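Local coordinates for decolorizing Peroxidase (Bjerkandera adusta, PDB 2D3Q), which binds heme b and probably acts as a dye-decolorizing peroxidase, reducing peroxides while oxidising other substrates, at residues L6-I11 and G180-V185. Residues are numbered along the deposited sequence; the frame is centred on the assembly and turned at random.
Sequences LPLNNI and GWETTV
A single hydrogen bond ties Leu6 to Gly180: Leu6 N donates to Gly180 O over 2.8 Å, nearly straight at 173°, and meets a lone pair in the carbonyl plane. The CA atoms of Leu6 and Gly180 lie 5.2 Å apart, the closest such pair across the two segments. Gly180, with phi near 123° and psi near zero, suits this position, since a CB would be jammed against the preceding carbonyl oxygen.

The side-chain contacts are mainly apolar. Leu6 turns its CG beside its own backbone N (chi1 -67°), which lays the branch along the Gly180 peptide and takes CD1 obliquely to 4.3 Å from Trp181 CD1. With an alanine here, the space beside Gly180 and the pyrrole part of the indole would probably be left unfilled. Leu8 CD1 reaches the benzene half, also obliquely, 4.2 Å from CE3 of Trp181. Glu182 adds a marginal van der Waals contact, its OE1 4.0 Å from Leu8 CD1. Thr183 CB sits over one indole face.

Away from the heme site, this surface contact joins the loop before helix 13-16 to the one linking strands 177-178 and 191-192, in the C-terminal peroxidase family region; Leu16 touches Leu8 and Trp181, and Ile56 of helix 52-56 touches Leu8 and Glu182.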
loop_
_atom_site.group_PDB
_atom_site.type_symbol
_atom_site.label_atom_id
_atom_site.label_comp_id
_atom_site.label_asym_id
_atom_site.label_seq_id
_atom_site.Cartn_x
_atom_site.Cartn_y
_atom_site.Cartn_z
ATOM N N LEU A 6 -1.493 19.333 14.132
ATOM C CA LEU A 6 -0.643 19.212 12.956
ATOM C C LEU A 6 -0.989 20.287 11.927
ATOM O O LEU A 6 -2.160 20.634 11.761
ATOM C CB LEU A 6 -0.849 17.840 12.320
ATOM C CG LEU A 6 -0.382 16.619 13.107
ATOM C CD1 LEU A 6 -0.960 15.362 12.483
ATOM C CD2 LEU A 6 1.144 16.575 13.116
ATOM N N PRO A 7 0.024 20.825 11.224
ATOM C CA PRO A 7 -0.140 21.862 10.193
ATOM C C PRO A 7 -0.606 21.278 8.854
ATOM O O PRO A 7 0.176 21.168 7.913
ATOM C CB PRO A 7 1.252 22.465 10.094
ATOM C CG PRO A 7 2.129 21.284 10.345
ATOM C CD PRO A 7 1.451 20.598 11.511
ATOM N N LEU A 8 -1.883 20.917 8.777
ATOM C CA LEU A 8 -2.460 20.321 7.574
ATOM C C LEU A 8 -2.204 21.052 6.249
ATOM O O LEU A 8 -2.339 20.460 5.178
ATOM C CB LEU A 8 -3.967 20.139 7.772
ATOM C CG LEU A 8 -4.345 19.401 9.057
ATOM C CD1 LEU A 8 -5.865 19.333 9.178
ATOM C CD2 LEU A 8 -3.738 18.012 9.048
ATOM N N ASN A 9 -1.852 22.331 6.319
ATOM C CA ASN A 9 -1.574 23.115 5.116
ATOM C C ASN A 9 -0.163 22.862 4.638
ATOM O O ASN A 9 0.162 23.138 3.484
ATOM C CB ASN A 9 -1.721 24.617 5.384
ATOM C CG ASN A 9 -3.166 25.064 5.417
ATOM O OD1 ASN A 9 -3.902 24.899 4.436
ATOM N ND2 ASN A 9 -3.586 25.635 6.548
ATOM N N ASN A 10 0.679 22.342 5.526
ATOM C CA ASN A 10 2.061 22.088 5.162
ATOM C C ASN A 10 2.411 20.623 4.909
ATOM O O ASN A 10 3.529 20.315 4.491
ATOM C CB ASN A 10 2.991 22.655 6.228
ATOM C CG ASN A 10 4.428 22.698 5.768
ATOM O OD1 ASN A 10 4.741 23.271 4.718
ATOM N ND2 ASN A 10 5.312 22.090 6.540
ATOM N N ILE A 11 1.465 19.725 5.150
ATOM C CA ILE A 11 1.699 18.296 4.948
ATOM C C ILE A 11 1.116 17.835 3.606
ATOM O O ILE A 11 -0.066 18.055 3.338
ATOM C CB ILE A 11 1.054 17.490 6.098
ATOM C CG1 ILE A 11 1.698 17.894 7.425
ATOM C CG2 ILE A 11 1.193 15.986 5.843
ATOM C CD1 ILE A 11 0.975 17.362 8.653
ATOM N N GLY A 180 -3.668 14.518 16.470
ATOM C CA GLY A 180 -3.114 15.788 16.030
ATOM C C GLY A 180 -4.034 16.551 15.093
ATOM O O GLY A 180 -3.702 17.644 14.629
ATOM N N TRP A 181 -5.199 15.981 14.811
ATOM C CA TRP A 181 -6.150 16.638 13.935
ATOM C C TRP A 181 -7.571 16.115 14.082
ATOM O O TRP A 181 -7.796 14.920 14.262
ATOM C CB TRP A 181 -5.695 16.515 12.474
ATOM C CG TRP A 181 -5.665 15.113 11.933
ATOM C CD1 TRP A 181 -5.077 14.018 12.504
ATOM C CD2 TRP A 181 -6.218 14.668 10.689
ATOM N NE1 TRP A 181 -5.227 12.918 11.689
ATOM C CE2 TRP A 181 -5.924 13.290 10.570
ATOM C CE3 TRP A 181 -6.931 15.300 9.663
ATOM C CZ2 TRP A 181 -6.319 12.535 9.466
ATOM C CZ3 TRP A 181 -7.322 14.550 8.567
ATOM C CH2 TRP A 181 -7.016 13.181 8.477
ATOM N N GLU A 182 -8.525 17.034 14.009
ATOM C CA GLU A 182 -9.943 16.716 14.109
ATOM C C GLU A 182 -10.303 15.656 13.062
ATOM O O GLU A 182 -10.295 15.928 11.857
ATOM C CB GLU A 182 -10.773 17.996 13.882
ATOM C CG GLU A 182 -10.927 18.467 12.402
ATOM C CD GLU A 182 -9.599 18.692 11.637
ATOM O OE1 GLU A 182 -9.653 18.959 10.410
ATOM O OE2 GLU A 182 -8.509 18.610 12.245
ATOM N N THR A 183 -10.603 14.442 13.512
ATOM C CA THR A 183 -10.959 13.378 12.573
ATOM C C THR A 183 -11.772 12.271 13.238
ATOM O O THR A 183 -11.588 11.978 14.426
ATOM C CB THR A 183 -9.688 12.762 11.911
ATOM O OG1 THR A 183 -10.081 11.774 10.953
ATOM C CG2 THR A 183 -8.779 12.119 12.957
ATOM N N THR A 184 -12.676 11.665 12.472
ATOM C CA THR A 184 -13.520 10.594 13.000
ATOM C C THR A 184 -12.736 9.283 13.103
ATOM O O THR A 184 -11.976 8.922 12.200
ATOM C CB THR A 184 -14.766 10.338 12.107
ATOM O OG1 THR A 184 -14.429 9.410 11.068
ATOM C CG2 THR A 184 -15.256 11.637 11.473
ATOM N N VAL A 185 -12.919 8.575 14.210
ATOM C CA VAL A 185 -12.239 7.304 14.405
ATOM C C VAL A 185 -13.251 6.175 14.339
ATOM O O VAL A 185 -14.207 6.148 15.107
ATOM C CB VAL A 185 -11.523 7.242 15.773
ATOM C CG1 VAL A 185 -10.969 5.835 16.014
ATOM C CG2 VAL A 185 -10.396 8.264 15.810
#